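PDB 6LKR: C-type lectin domain family 4, member b1 from Mus musculus, which probably binds carbohydrate-bearing ligands such as pathogen phosphoglycolipids with the help of calcium, and may regulate dendritic-cell and other immune responses. Local coordinates for residues 56-61 with 126-131; 64-69 with 76-81; 105-110 with 115-120. All blocks are in the same frame, centred on the assembly; numbering follows the deposited sequence.

Contact 1. Residues 56-61 with 126-131; sequences GILDIH and KSVCQM
Leu58 and Val128 touch with no flat group between them; the flat groups of 56-61 lie to one side, on the solvent-facing part of the loop. The imidazole of His61 has Ile60 CG1 over the centre of one face, and the carboxylate of Asp59 is met from above its plane by the backbone of His61. That bond, His61 N to Asp59 OD1 at 2.9 Å and nearly straight (164°), closes an Asx turn. Aspartate suits the place because its short side chain brings an oxygen back to the amide two residues on, shaping the chain between helix 48-56 and strand 64-70.

The contact itself is small and wholly apolar. The ends of Leu58 and Val128 meet tip to tip, with Leu58 CD2 3.5 Å from Val128 CG2. Leucine suits this position because, with its CG anti to the carbonyl carbon (chi1 -56°), a branch extends inward although the CB does not point straight at the strand. Beside it, Ile57 CD1 reaches Val128 CG1 more loosely, at 4.3 Å. Val128 is modelled in two conformers, so its closest distances hold for one of them.

Tyr64 packs against both Leu58 and Val128, and its hydroxyl is hydrogen-bonded to Asp59 N. Next along the chain, Cys129 forms the disulfide with Cys35 that ties the final strand to helix 28-37.

With no hydrogen bond crossing between the segments, this small apolar touch helps, together with Tyr64 and Val19 packed on Leu58, to seat the loop beside strand 126-132 through dispersion and the exclusion of water, while the polar Asx turn shapes its outer side.

Contact 2. Residues 64-69 with 76-81; sequences YFIGLW and WQWVDQ
Leu68 meets Trp78 at the apolar centre: its CD1 sits over the six-membered ring, 3.6 Å from the centroid and only 9° off the ring normal, a clear CH-pi contact. With the leucine CG anti to the backbone N (chi1 -168°), the same methyl also touches Trp76, Leu68 CD1 lying 3.8 Å from Trp76 CB. Ile66 CD1 adds a looser touch at the Trp78 ring. A broad indole suits the place, since one face can receive a whole methyl group.

Gly67 is the centre of an inverse gamma turn, where the strand turns a corner. Having no side chain, it lets Val79 come close: Val79 CG2 lies 3.8 Å from Gly67 CA, in the direction a side chain would have taken. Its carbonyl lies at the edge of the Trp78 ring and accepts from the backbone, Val79 N to Gly67 O being 2.8 Å. The sequence Phe-Ile-Gly-Leu here corresponds to the WIGL motif of C-type lectins.

Farther out, Trp69 and Gln77 form a hydrogen-bonded antiparallel pair: Trp69 N to Gln77 O is 3.0 Å and Gln77 N to Trp69 O 2.8 Å. Their side chains run side by side, Gln77 CB lying over the rim of one indole face. At the polar edge a water accepts from Trp69 NE1 and from Gln77 NE2 (2.7 Å from NE2 to the water oxygen) and donates to Trp78 O. Nearby, Gln81 O accepts from Trp69 NE1 of the second subunit.

The Leu68-Trp78 face is thus held by apolar and CH-pi contacts, whereas on the Trp69-Gln77 face an indole and an amide share a water beside the subunit interface.

Contact 3. Residues 105-110 with 115-120; sequences TVYYRR and GWNDIS. With CA (calcium ion), chain D.
Strands 105-109 and 115-119 form a strongly twisted antiparallel ladder, their axes 127° apart, in which Thr105 pairs with Asn117 (Thr105 N to Asn117 O 2.8 Å) and Tyr107 with Gly115 (Tyr107 N to Gly115 O 3.0 Å), with Val106 and Trp116 as the non-hydrogen-bonded pair between.

On the Val106 face, Val106 CG2 meets the edge of the indole in its plane, 3.9 Å from Trp116 CD1; Trp116 NE1 is hydrogen-bonded to Gln51 OE1. On the other face, the Tyr107 ring turns its edge to Asn117, Tyr107 CE1 lying 3.8 Å from Asn117 CB.

Trp116, Asn117 and Asp118 are the WND motif. Aspartate suits its place by chelation: with CG between the backbone N and carbonyl carbon (chi1 62°), Asp118 OD1 binds the calcium at 2.3 Å while Asp118 O binds it at 2.4 Å. Asn117, Glu95, Ser97, Glu101 and two waters complete the shell, and Arg74 holds the second carboxylate oxygen, Asp118 OD2, in a salt bridge.

The ladder thus brings two successive residues, Asn117 and Asp118, to the ion, and the two waters probably mark positions that sugar hydroxyls could take, as in other C-type lectins.

All three contacts lie in one C-type lectin domain, their centres about 12 to 14 Å apart. Contact 1 closes the longest loop, and contacts 2 and 3 follow one another inside it. Strand 64-70 is the hub: it pairs with 76-78 in contact 2, with strand 103-109 of contact 3 and, in parallel, with strand 126-132 of contact 1. Backbone bonds make these joins: Val106 N donates to Tyr64 O, and Phe65 N to Lys126 O. Phe65 also packs against Thr105 and Ile119, and Leu58 of contact 1 against Val106. The calcium site at contact 3 is thereby tied through a shared sheet both to the closing strand of the domain and to the hairpin at the subunit interface.

Contact 1. Residues 56-61 with 126-131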
loop_
_atom_site.group_PDB
_atom_site.type_symbol
_atom_site.label_atom_id
_atom_site.label_comp_id
_atom_site.label_asym_id
_atom_site.label_seq_id
_atom_site.Cartn_x
_atom_site.Cartn_y
_atom_site.Cartn_z
ATOM N N GLY A 56 6.718 17.113 -6.684
ATOM C CA GLY A 56 7.119 18.420 -6.127
ATOM C C GLY A 56 8.597 18.462 -5.749
ATOM O O GLY A 56 9.162 19.575 -5.697
ATOM N N ILE A 57 9.225 17.312 -5.487
ATOM C CA ILE A 57 10.654 17.267 -5.051
ATOM C C ILE A 57 11.569 16.890 -6.224
ATOM O O ILE A 57 12.775 16.718 -5.988
ATOM C CB ILE A 57 10.836 16.353 -3.825
ATOM C CG1 ILE A 57 10.632 14.868 -4.136
ATOM C CG2 ILE A 57 9.934 16.822 -2.702
ATOM C CD1 ILE A 57 11.179 13.938 -3.067
ATOM N N LEU A 58 11.029 16.804 -7.445
ATOM C CA LEU A 58 11.796 16.409 -8.652
ATOM C C LEU A 58 12.187 17.642 -9.475
ATOM O O LEU A 58 11.580 18.721 -9.309
ATOM C CB LEU A 58 10.968 15.436 -9.495
ATOM C CG LEU A 58 10.486 14.181 -8.772
ATOM C CD1 LEU A 58 9.702 13.277 -9.712
ATOM C CD2 LEU A 58 11.642 13.420 -8.138
ATOM N N ASP A 59 13.183 17.454 -10.336
ATOM C CA ASP A 59 13.625 18.429 -11.362
ATOM C C ASP A 59 12.797 18.184 -12.628
ATOM O O ASP A 59 12.861 17.068 -13.165
ATOM C CB ASP A 59 15.129 18.278 -11.579
ATOM C CG ASP A 59 15.710 19.184 -12.648
ATOM O OD1 ASP A 59 14.933 19.838 -13.369
ATOM O OD2 ASP A 59 16.946 19.204 -12.756
ATOM N N ILE A 60 12.042 19.187 -13.087
ATOM C CA ILE A 60 11.143 19.070 -14.278
ATOM C C ILE A 60 11.953 18.708 -15.528
ATOM O O ILE A 60 11.319 18.316 -16.527
ATOM C CB ILE A 60 10.320 20.350 -14.525
ATOM C CG1 ILE A 60 11.206 21.588 -14.696
ATOM C CG2 ILE A 60 9.278 20.543 -13.435
ATOM C CD1 ILE A 60 10.507 22.733 -15.398
ATOM N N HIS A 61 13.276 18.859 -15.503
ATOM C CA HIS A 61 14.162 18.557 -16.659
ATOM C C HIS A 61 14.612 17.092 -16.655
ATOM O O HIS A 61 15.332 16.726 -17.597
ATOM C CB HIS A 61 15.377 19.495 -16.690
ATOM C CG HIS A 61 15.002 20.937 -16.728
ATOM N ND1 HIS A 61 14.188 21.458 -17.716
ATOM C CD2 HIS A 61 15.300 21.957 -15.895
ATOM C CE1 HIS A 61 14.006 22.744 -17.493
ATOM N NE2 HIS A 61 14.677 23.074 -16.385
ATOM N N LYS A 126 17.072 8.712 -13.638
ATOM C CA LYS A 126 17.119 9.071 -12.201
ATOM C C LYS A 126 16.083 8.197 -11.484
ATOM O O LYS A 126 15.440 7.368 -12.151
ATOM C CB LYS A 126 16.890 10.578 -12.055
ATOM C CG LYS A 126 17.840 11.430 -12.891
ATOM C CD LYS A 126 18.027 12.842 -12.375
ATOM C CE LYS A 126 19.184 13.566 -13.034
ATOM N NZ LYS A 126 20.490 13.000 -12.621
ATOM N N SER A 127 15.937 8.355 -10.181
ATOM C CA SER A 127 14.964 7.556 -9.409
ATOM C C SER A 127 14.571 8.319 -8.155
ATOM O O SER A 127 15.211 9.339 -7.852
ATOM C CB SER A 127 15.532 6.194 -9.093
ATOM O OG SER A 127 16.809 6.312 -8.486
ATOM N N VAL A 128 13.534 7.826 -7.482
ATOM C CA VAL A 128 13.046 8.348 -6.171
ATOM C C VAL A 128 12.729 7.143 -5.283
ATOM O O VAL A 128 12.072 6.209 -5.788
ATOM C CB VAL A 128 11.805 9.252 -6.317
ATOM C CG1 VAL A 128 11.745 10.282 -5.198
ATOM C CG2 VAL A 128 11.730 9.937 -7.670
ATOM N N CYS A 129 13.196 7.162 -4.043
ATOM C CA CYS A 129 13.031 6.070 -3.059
ATOM C C CYS A 129 12.065 6.520 -1.971
ATOM O O CYS A 129 11.953 7.740 -1.712
ATOM C CB CYS A 129 14.347 5.672 -2.402
ATOM S SG CYS A 129 15.675 5.234 -3.555
ATOM N N GLN A 130 11.422 5.556 -1.330
ATOM C CA GLN A 130 10.547 5.816 -0.172
ATOM C C GLN A 130 10.778 4.709 0.847
ATOM O O GLN A 130 11.114 3.575 0.443
ATOM C CB GLN A 130 9.080 5.932 -0.605
ATOM C CG GLN A 130 8.334 4.616 -0.673
ATOM C CD GLN A 130 6.876 4.802 -1.026
ATOM O OE1 GLN A 130 6.541 5.486 -1.985
ATOM N NE2 GLN A 130 6.000 4.192 -0.245
ATOM N N MET A 131 10.602 5.049 2.119
ATOM C CA MET A 131 10.531 4.068 3.225
ATOM C C MET A 131 9.463 4.540 4.209
ATOM O O MET A 131 9.076 5.720 4.143
ATOM C CB MET A 131 11.883 3.958 3.933
ATOM C CG MET A 131 12.362 5.260 4.525
ATOM S SD MET A 131 13.813 5.036 5.599
ATOM C CE MET A 131 14.985 4.358 4.436
#

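Contact 2. Residues 64-69 with 76-81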
loop_
_atom_site.group_PDB
_atom_site.type_symbol
_atom_site.label_atom_id
_atom_site.label_comp_id
_atom_site.label_asym_id
_atom_site.label_seq_id
_atom_site.Cartn_x
_atom_site.Cartn_y
_atom_site.Cartn_z
ATOM N N TYR A 64 12.322 10.053 -13.917
ATOM C CA TYR A 64 12.655 9.264 -12.709
ATOM C C TYR A 64 11.901 7.948 -12.732
ATOM O O TYR A 64 10.669 7.967 -12.884
ATOM C CB TYR A 64 12.287 10.023 -11.440
ATOM C CG TYR A 64 12.977 11.350 -11.279
ATOM C CD1 TYR A 64 12.555 12.456 -11.994
ATOM C CD2 TYR A 64 14.020 11.507 -10.379
ATOM C CE1 TYR A 64 13.165 13.687 -11.836
ATOM C CE2 TYR A 64 14.635 12.735 -10.203
ATOM C CZ TYR A 64 14.207 13.825 -10.938
ATOM O OH TYR A 64 14.775 15.050 -10.776
ATOM N N PHE A 65 12.625 6.854 -12.546
ATOM C CA PHE A 65 12.021 5.524 -12.310
ATOM C C PHE A 65 11.159 5.574 -11.044
ATOM O O PHE A 65 11.587 6.125 -9.999
ATOM C CB PHE A 65 13.100 4.446 -12.212
ATOM C CG PHE A 65 13.583 3.923 -13.538
ATOM C CD1 PHE A 65 12.684 3.511 -14.509
ATOM C CD2 PHE A 65 14.940 3.837 -13.815
ATOM C CE1 PHE A 65 13.132 3.012 -15.720
ATOM C CE2 PHE A 65 15.385 3.356 -15.038
ATOM C CZ PHE A 65 14.479 2.941 -15.986
ATOM N N ILE A 66 9.959 5.005 -11.143
ATOM C CA ILE A 66 9.067 4.707 -9.987
ATOM C C ILE A 66 8.989 3.187 -9.819
ATOM O O ILE A 66 9.452 2.454 -10.725
ATOM C CB ILE A 66 7.690 5.373 -10.171
ATOM C CG1 ILE A 66 6.867 4.713 -11.279
ATOM C CG2 ILE A 66 7.860 6.863 -10.423
ATOM C CD1 ILE A 66 5.433 5.170 -11.319
ATOM N N GLY A 67 8.459 2.733 -8.681
ATOM C CA GLY A 67 8.476 1.317 -8.271
ATOM C C GLY A 67 7.317 0.542 -8.871
ATOM O O GLY A 67 6.700 -0.253 -8.152
ATOM N N LEU A 68 7.059 0.733 -10.160
ATOM C CA LEU A 68 5.970 0.052 -10.902
ATOM C C LEU A 68 6.601 -0.707 -12.070
ATOM O O LEU A 68 7.397 -0.117 -12.809
ATOM C CB LEU A 68 4.954 1.084 -11.402
ATOM C CG LEU A 68 3.641 0.503 -11.937
ATOM C CD1 LEU A 68 2.852 -0.179 -10.827
ATOM C CD2 LEU A 68 2.784 1.582 -12.578
ATOM N N TRP A 69 6.265 -1.982 -12.225
ATOM C CA TRP A 69 6.798 -2.792 -13.343
ATOM C C TRP A 69 5.728 -3.772 -13.808
ATOM O O TRP A 69 4.820 -4.112 -13.030
ATOM C CB TRP A 69 8.112 -3.488 -12.967
ATOM C CG TRP A 69 7.983 -4.505 -11.880
ATOM C CD1 TRP A 69 7.769 -4.269 -10.553
ATOM C CD2 TRP A 69 8.105 -5.934 -12.018
ATOM N NE1 TRP A 69 7.713 -5.451 -9.864
ATOM C CE2 TRP A 69 7.925 -6.487 -10.731
ATOM C CE3 TRP A 69 8.334 -6.792 -13.096
ATOM C CZ2 TRP A 69 7.975 -7.861 -10.498
ATOM C CZ3 TRP A 69 8.370 -8.152 -12.866
ATOM C CH2 TRP A 69 8.192 -8.676 -11.586
ATOM N N TRP A 76 0.691 -4.578 -14.137
ATOM C CA TRP A 76 1.494 -3.625 -13.330
ATOM C C TRP A 76 1.488 -4.076 -11.870
ATOM O O TRP A 76 0.419 -4.388 -11.333
ATOM C CB TRP A 76 0.968 -2.197 -13.510
ATOM C CG TRP A 76 0.929 -1.781 -14.948
ATOM C CD1 TRP A 76 -0.177 -1.634 -15.737
ATOM C CD2 TRP A 76 2.060 -1.534 -15.799
ATOM N NE1 TRP A 76 0.191 -1.287 -17.008
ATOM C CE2 TRP A 76 1.555 -1.210 -17.076
ATOM C CE3 TRP A 76 3.445 -1.513 -15.600
ATOM C CZ2 TRP A 76 2.386 -0.893 -18.147
ATOM C CZ3 TRP A 76 4.265 -1.193 -16.658
ATOM C CH2 TRP A 76 3.743 -0.889 -17.915
ATOM N N GLN A 77 2.665 -4.099 -11.260
ATOM C CA GLN A 77 2.850 -4.471 -9.844
ATOM C C GLN A 77 3.764 -3.426 -9.209
ATOM O O GLN A 77 4.753 -3.026 -9.864
ATOM C CB GLN A 77 3.422 -5.887 -9.763
ATOM C CG GLN A 77 3.485 -6.465 -8.355
ATOM C CD GLN A 77 3.747 -7.954 -8.381
ATOM O OE1 GLN A 77 2.882 -8.746 -8.750
ATOM N NE2 GLN A 77 4.957 -8.347 -8.014
ATOM N N TRP A 78 3.419 -2.985 -8.000
ATOM C CA TRP A 78 4.285 -2.114 -7.168
ATOM C C TRP A 78 5.393 -2.970 -6.557
ATOM O O TRP A 78 5.128 -4.142 -6.250
ATOM C CB TRP A 78 3.464 -1.400 -6.093
ATOM C CG TRP A 78 2.498 -0.408 -6.654
ATOM C CD1 TRP A 78 1.136 -0.488 -6.652
ATOM C CD2 TRP A 78 2.829 0.819 -7.326
ATOM N NE1 TRP A 78 0.596 0.616 -7.261
ATOM C CE2 TRP A 78 1.612 1.432 -7.689
ATOM C CE3 TRP A 78 4.032 1.467 -7.639
ATOM C CZ2 TRP A 78 1.567 2.646 -8.373
ATOM C CZ3 TRP A 78 3.986 2.669 -8.309
ATOM C CH2 TRP A 78 2.769 3.244 -8.677
ATOM N N VAL A 79 6.579 -2.397 -6.350
ATOM C CA VAL A 79 7.756 -3.155 -5.830
ATOM C C VAL A 79 7.502 -3.638 -4.395
ATOM O O VAL A 79 8.191 -4.573 -3.991
ATOM C CB VAL A 79 9.058 -2.342 -5.918
ATOM C CG1 VAL A 79 9.530 -2.235 -7.357
ATOM C CG2 VAL A 79 8.936 -0.968 -5.270
ATOM N N ASP A 80 6.560 -3.053 -3.647
ATOM C CA ASP A 80 6.223 -3.531 -2.277
ATOM C C ASP A 80 5.037 -4.500 -2.347
ATOM O O ASP A 80 4.543 -4.900 -1.276
ATOM C CB ASP A 80 5.972 -2.360 -1.324
ATOM C CG ASP A 80 4.705 -1.588 -1.621
ATOM O OD1 ASP A 80 4.015 -1.937 -2.614
ATOM O OD2 ASP A 80 4.428 -0.641 -0.863
ATOM N N GLN A 81 4.573 -4.803 -3.563
ATOM C CA GLN A 81 3.524 -5.807 -3.879
ATOM C C GLN A 81 2.135 -5.340 -3.429
ATOM O O GLN A 81 1.208 -6.166 -3.500
ATOM C CB GLN A 81 3.846 -7.147 -3.217
ATOM C CG GLN A 81 5.248 -7.658 -3.497
ATOM C CD GLN A 81 5.503 -8.912 -2.700
ATOM O OE1 GLN A 81 5.836 -8.862 -1.513
ATOM N NE2 GLN A 81 5.310 -10.048 -3.346
HETATM O O HOH W 1 6.578 -6.456 -7.093
#

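Contact 3. Residues 105-110 with 115-120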
loop_
_atom_site.group_PDB
_atom_site.type_symbol
_atom_site.label_atom_id
_atom_site.label_comp_id
_atom_site.label_asym_id
_atom_site.label_seq_id
_atom_site.Cartn_x
_atom_site.Cartn_y
_atom_site.Cartn_z
ATOM N N THR A 105 8.557 5.313 -15.676
ATOM C CA THR A 105 9.179 6.586 -15.243
ATOM C C THR A 105 8.096 7.641 -15.064
ATOM O O THR A 105 6.999 7.484 -15.645
ATOM C CB THR A 105 10.206 7.120 -16.244
ATOM O OG1 THR A 105 9.592 7.170 -17.535
ATOM C CG2 THR A 105 11.454 6.274 -16.274
ATOM N N VAL A 106 8.400 8.649 -14.261
ATOM C CA VAL A 106 7.540 9.847 -14.131
ATOM C C VAL A 106 8.371 10.991 -14.706
ATOM O O VAL A 106 9.579 11.069 -14.410
ATOM C CB VAL A 106 7.071 10.068 -12.681
ATOM C CG1 VAL A 106 8.239 10.260 -11.723
ATOM C CG2 VAL A 106 6.095 11.228 -12.585
ATOM N N TYR A 107 7.763 11.819 -15.548
ATOM C CA TYR A 107 8.460 12.952 -16.199
ATOM C C TYR A 107 7.440 14.042 -16.511
ATOM O O TYR A 107 6.217 13.803 -16.458
ATOM C CB TYR A 107 9.243 12.477 -17.424
ATOM C CG TYR A 107 8.464 12.407 -18.714
ATOM C CD1 TYR A 107 7.734 11.281 -19.056
ATOM C CD2 TYR A 107 8.505 13.454 -19.619
ATOM C CE1 TYR A 107 7.041 11.209 -20.255
ATOM C CE2 TYR A 107 7.814 13.402 -20.818
ATOM C CZ TYR A 107 7.081 12.274 -21.139
ATOM O OH TYR A 107 6.399 12.235 -22.317
ATOM N N TYR A 108 7.958 15.230 -16.794
ATOM C CA TYR A 108 7.166 16.468 -16.953
ATOM C C TYR A 108 7.001 16.757 -18.445
ATOM O O TYR A 108 8.021 16.821 -19.133
ATOM C CB TYR A 108 7.869 17.608 -16.219
ATOM C CG TYR A 108 7.090 18.893 -16.176
ATOM C CD1 TYR A 108 6.194 19.146 -15.154
ATOM C CD2 TYR A 108 7.244 19.854 -17.164
ATOM C CE1 TYR A 108 5.480 20.333 -15.100
ATOM C CE2 TYR A 108 6.531 21.042 -17.131
ATOM C CZ TYR A 108 5.648 21.281 -16.095
ATOM O OH TYR A 108 4.941 22.445 -16.048
ATOM N N ARG A 109 5.758 16.866 -18.919
ATOM C CA ARG A 109 5.439 17.330 -20.296
ATOM C C ARG A 109 5.126 18.830 -20.240
ATOM O O ARG A 109 4.234 19.208 -19.470
ATOM C CB ARG A 109 4.269 16.532 -20.878
ATOM C CG ARG A 109 4.632 15.119 -21.309
ATOM C CD ARG A 109 3.517 14.460 -22.105
ATOM N NE ARG A 109 3.874 13.134 -22.595
ATOM C CZ ARG A 109 3.030 12.272 -23.167
ATOM N NH1 ARG A 109 1.756 12.581 -23.332
ATOM N NH2 ARG A 109 3.468 11.093 -23.569
ATOM N N ARG A 110 5.847 19.635 -21.026
ATOM C CA ARG A 110 5.665 21.111 -21.086
ATOM C C ARG A 110 4.180 21.404 -21.336
ATOM O O ARG A 110 3.588 20.741 -22.205
ATOM C CB ARG A 110 6.551 21.736 -22.171
ATOM C CG ARG A 110 7.381 22.924 -21.701
ATOM C CD ARG A 110 8.869 22.613 -21.634
ATOM N NE ARG A 110 9.405 22.281 -22.953
ATOM C CZ ARG A 110 9.845 23.161 -23.858
ATOM N NH1 ARG A 110 9.839 24.461 -23.605
ATOM N NH2 ARG A 110 10.296 22.728 -25.024
ATOM N N GLY A 115 3.551 13.032 -15.292
ATOM C CA GLY A 115 2.797 11.824 -15.646
ATOM C C GLY A 115 3.735 10.652 -15.817
ATOM O O GLY A 115 4.965 10.872 -15.902
ATOM N N TRP A 116 3.170 9.450 -15.868
ATOM C CA TRP A 116 3.942 8.194 -15.988
ATOM C C TRP A 116 4.073 7.792 -17.461
ATOM O O TRP A 116 3.141 8.042 -18.254
ATOM C CB TRP A 116 3.291 7.056 -15.214
ATOM C CG TRP A 116 3.022 7.300 -13.765
ATOM C CD1 TRP A 116 3.505 8.282 -12.946
ATOM C CD2 TRP A 116 2.166 6.483 -12.957
ATOM N NE1 TRP A 116 3.000 8.125 -11.681
ATOM C CE2 TRP A 116 2.180 7.027 -11.658
ATOM C CE3 TRP A 116 1.409 5.334 -13.211
ATOM C CZ2 TRP A 116 1.450 6.460 -10.617
ATOM C CZ3 TRP A 116 0.681 4.783 -12.182
ATOM C CH2 TRP A 116 0.709 5.337 -10.904
ATOM N N ASN A 117 5.169 7.107 -17.763
ATOM C CA ASN A 117 5.509 6.575 -19.100
ATOM C C ASN A 117 6.095 5.182 -18.891
ATOM O O ASN A 117 7.010 5.053 -18.045
ATOM C CB ASN A 117 6.487 7.518 -19.802
ATOM C CG ASN A 117 6.980 7.011 -21.139
ATOM O OD1 ASN A 117 6.246 6.356 -21.877
ATOM N ND2 ASN A 117 8.212 7.347 -21.478
ATOM N N ASP A 118 5.606 4.182 -19.622
ATOM C CA ASP A 118 6.297 2.871 -19.688
ATOM C C ASP A 118 7.539 3.065 -20.566
ATOM O O ASP A 118 7.460 3.777 -21.584
ATOM C CB ASP A 118 5.364 1.734 -20.110
ATOM C CG ASP A 118 4.761 1.881 -21.498
ATOM O OD1 ASP A 118 4.674 3.038 -22.000
ATOM O OD2 ASP A 118 4.376 0.848 -22.056
ATOM N N ILE A 119 8.686 2.553 -20.123
ATOM C CA ILE A 119 9.957 2.603 -20.902
ATOM C C ILE A 119 10.689 1.284 -20.696
ATOM O O ILE A 119 10.306 0.526 -19.796
ATOM C CB ILE A 119 10.860 3.790 -20.517
ATOM C CG1 ILE A 119 11.330 3.715 -19.063
ATOM C CG2 ILE A 119 10.195 5.120 -20.831
ATOM C CD1 ILE A 119 12.567 4.557 -18.810
ATOM N N SER A 120 11.728 1.055 -21.491
ATOM C CA SER A 120 12.632 -0.110 -21.345
ATOM C C SER A 120 13.311 -0.050 -19.970
ATOM O O SER A 120 13.825 1.010 -19.596
ATOM C CB SER A 120 13.648 -0.160 -22.460
ATOM O OG SER A 120 14.812 -0.848 -22.032
HETATM CA CA CA D . 5.964 4.363 -23.338
HETATM O O HOH W 2 6.042 6.334 -25.078
HETATM O O HOH W 3 7.890 5.085 -24.376
#